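Local coordinates for putative uncharacterized protein (Chaetomium thermophilum, PDB 5T8V) that is the HEAT-repeat C-terminal part of the cohesin loader Scc2, which probably helps load cohesin onto chromatin, at residues A[113-124]-A[185-196]. Sequence-based numbering, arbitrary orientation.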
ATOM      1  N   VAL A 113      39.893 -44.995 -24.655  1.00 40.47           N
ATOM      2  CA  VAL A 113      39.061 -44.534 -25.758  1.00 38.78           C
ATOM      3  C   VAL A 113      39.533 -45.107 -27.086  1.00 38.19           C
ATOM      4  O   VAL A 113      38.749 -45.173 -28.037  1.00 36.35           O
ATOM      5  CB  VAL A 113      39.031 -42.994 -25.828  1.00 38.81           C
ATOM      6  CG1 VAL A 113      38.729 -42.396 -24.457  1.00 38.78           C
ATOM      7  CG2 VAL A 113      40.340 -42.448 -26.381  1.00 41.41           C
ATOM      8  N   GLU A 114      40.803 -45.503 -27.188  1.00 50.91           N
ATOM      9  CA  GLU A 114      41.271 -46.158 -28.405  1.00 51.07           C
ATOM     10  C   GLU A 114      40.678 -47.555 -28.531  1.00 49.61           C
ATOM     11  O   GLU A 114      40.227 -47.951 -29.612  1.00 48.28           O
ATOM     12  CB  GLU A 114      42.796 -46.227 -28.419  1.00 54.26           C
ATOM     13  CG  GLU A 114      43.368 -46.751 -29.726  1.00 57.02           C
ATOM     14  CD  GLU A 114      44.769 -47.305 -29.576  1.00 62.35           C
ATOM     15  OE1 GLU A 114      45.417 -47.037 -28.541  1.00 64.44           O
ATOM     16  OE2 GLU A 114      45.219 -48.018 -30.499  1.00 63.87           O
ATOM     17  N   GLN A 115      40.681 -48.318 -27.437  1.00 49.96           N
ATOM     18  CA  GLN A 115      40.019 -49.616 -27.436  1.00 50.78           C
ATOM     19  C   GLN A 115      38.510 -49.465 -27.583  1.00 48.05           C
ATOM     20  O   GLN A 115      37.848 -50.355 -28.131  1.00 48.20           O
ATOM     21  CB  GLN A 115      40.363 -50.366 -26.150  1.00 54.92           C
ATOM     22  CG  GLN A 115      39.562 -51.637 -25.916  1.00 56.90           C
ATOM     23  CD  GLN A 115      40.072 -52.429 -24.726  1.00 61.27           C
ATOM     24  OE1 GLN A 115      41.278 -52.631 -24.570  1.00 64.99           O
ATOM     25  NE2 GLN A 115      39.155 -52.872 -23.872  1.00 60.94           N
ATOM     26  N   TRP A 116      37.955 -48.348 -27.108  1.00 38.42           N
ATOM     27  CA  TRP A 116      36.526 -48.100 -27.265  1.00 34.23           C
ATOM     28  C   TRP A 116      36.177 -47.778 -28.713  1.00 31.68           C
ATOM     29  O   TRP A 116      35.126 -48.195 -29.213  1.00 30.66           O
ATOM     30  CB  TRP A 116      36.102 -46.960 -26.339  1.00 33.71           C
ATOM     31  CG  TRP A 116      34.647 -46.607 -26.411  1.00 32.10           C
ATOM     32  CD1 TRP A 116      33.607 -47.313 -25.884  1.00 32.22           C
ATOM     33  CD2 TRP A 116      34.073 -45.451 -27.034  1.00 30.91           C
ATOM     34  NE1 TRP A 116      32.420 -46.672 -26.145  1.00 31.39           N
ATOM     35  CE2 TRP A 116      32.680 -45.527 -26.850  1.00 30.38           C
ATOM     36  CE3 TRP A 116      34.602 -44.361 -27.732  1.00 31.69           C
ATOM     37  CZ2 TRP A 116      31.809 -44.556 -27.339  1.00 29.54           C
ATOM     38  CZ3 TRP A 116      33.736 -43.399 -28.215  1.00 30.80           C
ATOM     39  CH2 TRP A 116      32.356 -43.502 -28.016  1.00 29.53           C
ATOM     40  N   LEU A 117      37.054 -47.047 -29.405  1.00 25.66           N
ATOM     41  CA  LEU A 117      36.788 -46.620 -30.774  1.00 24.90           C
ATOM     42  C   LEU A 117      36.723 -47.783 -31.752  1.00 24.92           C
ATOM     43  O   LEU A 117      36.232 -47.605 -32.871  1.00 24.23           O
ATOM     44  CB  LEU A 117      37.861 -45.630 -31.228  1.00 25.92           C
ATOM     45  CG  LEU A 117      37.698 -44.197 -30.724  1.00 25.76           C
ATOM     46  CD1 LEU A 117      39.035 -43.490 -30.655  1.00 27.45           C
ATOM     47  CD2 LEU A 117      36.750 -43.439 -31.627  1.00 24.56           C
ATOM     48  N   GLU A 118      37.212 -48.961 -31.368  1.00 40.77           N
ATOM     49  CA  GLU A 118      37.162 -50.114 -32.256  1.00 42.64           C
ATOM     50  C   GLU A 118      35.788 -50.769 -32.289  1.00 40.03           C
ATOM     51  O   GLU A 118      35.521 -51.565 -33.195  1.00 39.60           O
ATOM     52  CB  GLU A 118      38.221 -51.134 -31.835  1.00 46.48           C
ATOM     53  CG  GLU A 118      39.629 -50.555 -31.801  1.00 50.42           C
ATOM     54  CD  GLU A 118      40.696 -51.610 -31.590  1.00 56.01           C
ATOM     55  OE1 GLU A 118      41.846 -51.235 -31.280  1.00 57.97           O
ATOM     56  OE2 GLU A 118      40.385 -52.813 -31.733  1.00 58.44           O
ATOM     57  N   LEU A 119      34.914 -50.448 -31.332  1.00 32.20           N
ATOM     58  CA  LEU A 119      33.556 -50.972 -31.324  1.00 29.93           C
ATOM     59  C   LEU A 119      32.642 -50.242 -32.297  1.00 28.89           C
ATOM     60  O   LEU A 119      31.591 -50.782 -32.661  1.00 29.62           O
ATOM     61  CB  LEU A 119      32.961 -50.866 -29.919  1.00 29.02           C
ATOM     62  CG  LEU A 119      33.774 -51.462 -28.769  1.00 30.36           C
ATOM     63  CD1 LEU A 119      33.234 -50.973 -27.431  1.00 29.65           C
ATOM     64  CD2 LEU A 119      33.757 -52.978 -28.835  1.00 31.19           C
ATOM     65  N   LEU A 120      33.015 -49.038 -32.726  1.00 27.71           N
ATOM     66  CA  LEU A 120      32.077 -48.199 -33.466  1.00 26.10           C
ATOM     67  C   LEU A 120      31.557 -48.845 -34.743  1.00 26.06           C
ATOM     68  O   LEU A 120      30.373 -48.643 -35.057  1.00 26.41           O
ATOM     69  CB  LEU A 120      32.728 -46.844 -33.777  1.00 25.59           C
ATOM     70  CG  LEU A 120      33.135 -45.978 -32.582  1.00 25.52           C
ATOM     71  CD1 LEU A 120      33.546 -44.598 -33.072  1.00 26.67           C
ATOM     72  CD2 LEU A 120      32.024 -45.862 -31.543  1.00 23.96           C
ATOM     73  N   PRO A 121      32.348 -49.585 -35.523  1.00 21.44           N
ATOM     74  CA  PRO A 121      31.783 -50.233 -36.716  1.00 21.51           C
ATOM     75  C   PRO A 121      30.606 -51.143 -36.395  1.00 20.96           C
ATOM     76  O   PRO A 121      29.511 -50.974 -36.947  1.00 20.22           O
ATOM     77  CB  PRO A 121      32.975 -51.015 -37.279  1.00 23.09           C
ATOM     78  CG  PRO A 121      34.161 -50.233 -36.843  1.00 23.69           C
ATOM     79  CD  PRO A 121      33.815 -49.709 -35.478  1.00 22.81           C
ATOM     80  N   ASN A 122      30.813 -52.108 -35.495  1.00 26.14           N
ATOM     81  CA  ASN A 122      29.736 -53.025 -35.134  1.00 26.17           C
ATOM     82  C   ASN A 122      28.610 -52.303 -34.401  1.00 25.37           C
ATOM     83  O   ASN A 122      27.427 -52.562 -34.660  1.00 24.71           O
ATOM     84  CB  ASN A 122      30.282 -54.165 -34.277  1.00 27.84           C
ATOM     85  CG  ASN A 122      31.182 -55.101 -35.057  1.00 29.89           C
ATOM     86  OD1 ASN A 122      31.166 -55.115 -36.287  1.00 30.14           O
ATOM     87  ND2 ASN A 122      31.967 -55.898 -34.342  1.00 31.70           N
ATOM     88  N   LEU A 123      28.953 -51.403 -33.480  1.00 29.65           N
ATOM     89  CA  LEU A 123      27.931 -50.679 -32.728  1.00 28.09           C
ATOM     90  C   LEU A 123      27.018 -49.893 -33.662  1.00 27.02           C
ATOM     91  O   LEU A 123      25.792 -50.049 -33.632  1.00 27.77           O
ATOM     92  CB  LEU A 123      28.599 -49.750 -31.712  1.00 27.72           C
ATOM     93  CG  LEU A 123      27.674 -48.782 -30.971  1.00 26.99           C
ATOM     94  CD1 LEU A 123      26.557 -49.529 -30.259  1.00 27.23           C
ATOM     95  CD2 LEU A 123      28.471 -47.942 -29.988  1.00 26.89           C
ATOM     96  N   GLU A 124      27.604 -49.035 -34.499  1.00 25.20           N
ATOM     97  CA  GLU A 124      26.817 -48.260 -35.455  1.00 25.61           C
ATOM     98  C   GLU A 124      26.030 -49.174 -36.382  1.00 25.80           C
ATOM     99  O   GLU A 124      24.841 -48.943 -36.644  1.00 27.22           O
ATOM    100  CB  GLU A 124      27.735 -47.341 -36.261  1.00 26.63           C
ATOM    101  CG  GLU A 124      28.197 -46.110 -35.498  1.00 27.84           C
ATOM    102  CD  GLU A 124      29.055 -45.189 -36.339  1.00 29.20           C
ATOM    103  OE1 GLU A 124      30.288 -45.383 -36.368  1.00 29.67           O
ATOM    104  OE2 GLU A 124      28.491 -44.275 -36.978  1.00 29.94           O
ATOM    105  N   ALA A 185      40.957 -36.594 -24.855  1.00 35.01           N
ATOM    106  CA  ALA A 185      41.001 -37.773 -25.714  1.00 33.82           C
ATOM    107  C   ALA A 185      39.787 -37.830 -26.637  1.00 31.65           C
ATOM    108  O   ALA A 185      39.930 -37.962 -27.858  1.00 31.19           O
ATOM    109  CB  ALA A 185      41.090 -39.032 -24.854  1.00 33.88           C
ATOM    110  N   LEU A 186      38.579 -37.737 -26.071  1.00 41.64           N
ATOM    111  CA  LEU A 186      37.372 -37.760 -26.896  1.00 39.55           C
ATOM    112  C   LEU A 186      37.307 -36.539 -27.809  1.00 40.59           C
ATOM    113  O   LEU A 186      36.913 -36.639 -28.985  1.00 40.04           O
ATOM    114  CB  LEU A 186      36.136 -37.826 -25.997  1.00 38.48           C
ATOM    115  CG  LEU A 186      35.960 -39.121 -25.200  1.00 37.27           C
ATOM    116  CD1 LEU A 186      35.042 -38.900 -24.008  1.00 37.03           C
ATOM    117  CD2 LEU A 186      35.417 -40.221 -26.094  1.00 34.60           C
ATOM    118  N   SER A 187      37.688 -35.374 -27.282  1.00 38.28           N
ATOM    119  CA  SER A 187      37.763 -34.173 -28.102  1.00 39.48           C
ATOM    120  C   SER A 187      38.681 -34.376 -29.298  1.00 39.97           C
ATOM    121  O   SER A 187      38.511 -33.717 -30.330  1.00 40.08           O
ATOM    122  CB  SER A 187      38.246 -32.993 -27.255  1.00 43.06           C
ATOM    123  OG  SER A 187      37.360 -32.736 -26.178  1.00 43.79           O
ATOM    124  N   SER A 188      39.660 -35.275 -29.182  1.00 50.47           N
ATOM    125  CA  SER A 188      40.560 -35.555 -30.293  1.00 50.83           C
ATOM    126  C   SER A 188      39.925 -36.418 -31.381  1.00 47.81           C
ATOM    127  O   SER A 188      40.490 -36.508 -32.476  1.00 49.65           O
ATOM    128  CB  SER A 188      41.829 -36.232 -29.774  1.00 53.82           C
ATOM    129  OG  SER A 188      42.809 -36.329 -30.793  1.00 57.76           O
ATOM    130  N   CYS A 189      38.774 -37.053 -31.117  1.00 36.53           N
ATOM    131  CA  CYS A 189      38.083 -37.875 -32.108  1.00 33.76           C
ATOM    132  C   CYS A 189      36.598 -37.511 -32.205  1.00 32.45           C
ATOM    133  O   CYS A 189      35.746 -38.364 -32.515  1.00 31.83           O
ATOM    134  CB  CYS A 189      38.263 -39.361 -31.799  1.00 31.44           C
ATOM    135  SG  CYS A 189      37.757 -39.851 -30.142  1.00 30.37           S
ATOM    136  N   LYS A 190      36.275 -36.247 -31.924  1.00 35.12           N
ATOM    137  CA  LYS A 190      34.999 -35.660 -32.326  1.00 34.25           C
ATOM    138  C   LYS A 190      34.424 -36.297 -33.587  1.00 32.89           C
ATOM    139  O   LYS A 190      33.308 -36.824 -33.572  1.00 32.09           O
ATOM    140  CB  LYS A 190      35.151 -34.159 -32.591  1.00 36.87           C
ATOM    141  CG  LYS A 190      35.493 -33.305 -31.398  1.00 38.95           C
ATOM    142  CD  LYS A 190      35.663 -31.856 -31.829  1.00 41.30           C
ATOM    143  CE  LYS A 190      35.962 -30.948 -30.649  1.00 44.06           C
ATOM    144  NZ  LYS A 190      37.228 -31.324 -29.965  1.00 45.42           N
ATOM    145  N   ARG A 191      35.176 -36.233 -34.691  1.00 30.90           N
ATOM    146  CA  ARG A 191      34.618 -36.593 -35.989  1.00 30.13           C
ATOM    147  C   ARG A 191      34.140 -38.034 -36.018  1.00 29.40           C
ATOM    148  O   ARG A 191      33.237 -38.371 -36.792  1.00 29.41           O
ATOM    149  CB  ARG A 191      35.649 -36.370 -37.093  1.00 31.41           C
ATOM    150  CG  ARG A 191      35.023 -36.213 -38.470  1.00 31.66           C
ATOM    151  CD  ARG A 191      36.028 -35.736 -39.497  1.00 34.50           C
ATOM    152  NE  ARG A 191      35.380 -35.014 -40.585  1.00 36.57           N
ATOM    153  CZ  ARG A 191      36.028 -34.333 -41.524  1.00 40.23           C
ATOM    154  NH1 ARG A 191      37.354 -34.271 -41.520  1.00 41.80           N
ATOM    155  NH2 ARG A 191      35.342 -33.707 -42.470  1.00 42.01           N
ATOM    156  N   ARG A 192      34.738 -38.898 -35.201  1.00 34.21           N
ATOM    157  CA  ARG A 192      34.248 -40.263 -35.096  1.00 33.03           C
ATOM    158  C   ARG A 192      33.067 -40.356 -34.144  1.00 30.71           C
ATOM    159  O   ARG A 192      32.222 -41.245 -34.301  1.00 29.30           O
ATOM    160  CB  ARG A 192      35.369 -41.195 -34.640  1.00 35.74           C
ATOM    161  CG  ARG A 192      36.581 -41.190 -35.561  1.00 39.48           C
ATOM    162  CD  ARG A 192      37.542 -42.319 -35.232  1.00 41.69           C
ATOM    163  NE  ARG A 192      36.933 -43.631 -35.446  1.00 42.96           N
ATOM    164  CZ  ARG A 192      37.546 -44.790 -35.233  1.00 45.20           C
ATOM    165  NH1 ARG A 192      38.799 -44.816 -34.795  1.00 47.14           N
ATOM    166  NH2 ARG A 192      36.905 -45.929 -35.459  1.00 44.95           N
ATOM    167  N   ILE A 193      32.977 -39.451 -33.166  1.00 26.30           N
ATOM    168  CA  ILE A 193      31.847 -39.503 -32.241  1.00 26.33           C
ATOM    169  C   ILE A 193      30.563 -39.027 -32.919  1.00 27.49           C
ATOM    170  O   ILE A 193      29.486 -39.595 -32.697  1.00 27.62           O
ATOM    171  CB  ILE A 193      32.148 -38.683 -30.975  1.00 27.09           C
ATOM    172  CG1 ILE A 193      33.347 -39.281 -30.242  1.00 27.98           C
ATOM    173  CG2 ILE A 193      30.923 -38.658 -30.052  1.00 27.04           C
ATOM    174  CD1 ILE A 193      33.840 -38.445 -29.086  1.00 29.77           C
ATOM    175  N   LEU A 194      30.649 -37.982 -33.744  1.00 36.80           N
ATOM    176  CA  LEU A 194      29.437 -37.370 -34.291  1.00 36.41           C
ATOM    177  C   LEU A 194      28.558 -38.356 -35.045  1.00 34.12           C
ATOM    178  O   LEU A 194      27.350 -38.424 -34.748  1.00 35.49           O
ATOM    179  CB  LEU A 194      29.818 -36.188 -35.187  1.00 39.51           C
ATOM    180  CG  LEU A 194      29.618 -34.808 -34.559  1.00 42.85           C
ATOM    181  CD1 LEU A 194      30.417 -34.677 -33.269  1.00 44.64           C
ATOM    182  CD2 LEU A 194      30.009 -33.721 -35.549  1.00 45.69           C
ATOM    183  N   PRO A 195      29.059 -39.117 -36.019  1.00 19.80           N
ATOM    184  CA  PRO A 195      28.183 -40.076 -36.715  1.00 18.97           C
ATOM    185  C   PRO A 195      27.455 -41.017 -35.770  1.00 18.53           C
ATOM    186  O   PRO A 195      26.293 -41.362 -36.017  1.00 18.50           O
ATOM    187  CB  PRO A 195      29.154 -40.825 -37.635  1.00 19.61           C
ATOM    188  CG  PRO A 195      30.262 -39.866 -37.865  1.00 20.84           C
ATOM    189  CD  PRO A 195      30.417 -39.102 -36.585  1.00 20.85           C
ATOM    190  N   LEU A 196      28.111 -41.438 -34.689  1.00 23.23           N
ATOM    191  CA  LEU A 196      27.448 -42.274 -33.695  1.00 23.51           C
ATOM    192  C   LEU A 196      26.256 -41.549 -33.083  1.00 23.73           C
ATOM    193  O   LEU A 196      25.162 -42.116 -32.956  1.00 24.46           O
ATOM    194  CB  LEU A 196      28.452 -42.679 -32.616  1.00 23.90           C
ATOM    195  CG  LEU A 196      27.933 -43.559 -31.482  1.00 23.57           C
ATOM    196  CD1 LEU A 196      27.548 -44.933 -32.003  1.00 23.51           C
ATOM    197  CD2 LEU A 196      28.986 -43.668 -30.401  1.00 24.41           C
TER
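Arg-192 reaches across and slants over Leu-117. Its CB stands 4.0 Å from Leu-117 CD2 and also lies near Leu-120 CD1. CD and NE then run past the same Leu-117 methyl. The bend at chi3 (64°) swings the guanidinium back over Leu-117, with Leu-117 CD2 over one face, off its middle. Arg-192 NH1 ends 3.8 Å from Leu-117 CB. Arg-192 NH2 stops 3.2 Å from Leu-117 O, but the angle is too poor for a hydrogen bond. The arginine thus closes the exposed side of the contact.

The more buried side is mostly apolar. Leu-196 is a knob in a hole made by Trp-116, Leu-120, Leu-123 and Glu-124. Its chi1 of 180° puts CG anti to the backbone N, which carries both methyls into the hole. Leu-196 CD1 meets Leu-123 CD2 at 3.7 Å and also touches Glu-124 CG. Leu-196 CD2 touches Leu-120 CD2 and comes obliquely to the Trp-116 ring, 4.1 Å from CH2. With an alanine in place of Leu-196 both methyls go, which is likely to open a gap among Trp-116, Leu-120 and Leu-123. The Trp-116 NE1 hydrogen bond to Phe-102 O helps fix the indole. At the other end, Val-113 CG2 packs on Ala-185 CB at 3.8 Å, and Leu-117 CD1 meets Cys-189 SG.

No hydrogen bond links the segments. Both are interrupted helices, and the parts 120-124 and 190-196 run nearly parallel (16°), with axes 11.1 Å apart. This is side-chain packing within the largely helical N-terminal part of the fragment. Helix 149-172 packs against both, with Ile-166 touching Trp-116 and Leu-196 and Leu-170 touching Leu-186 and Ile-193.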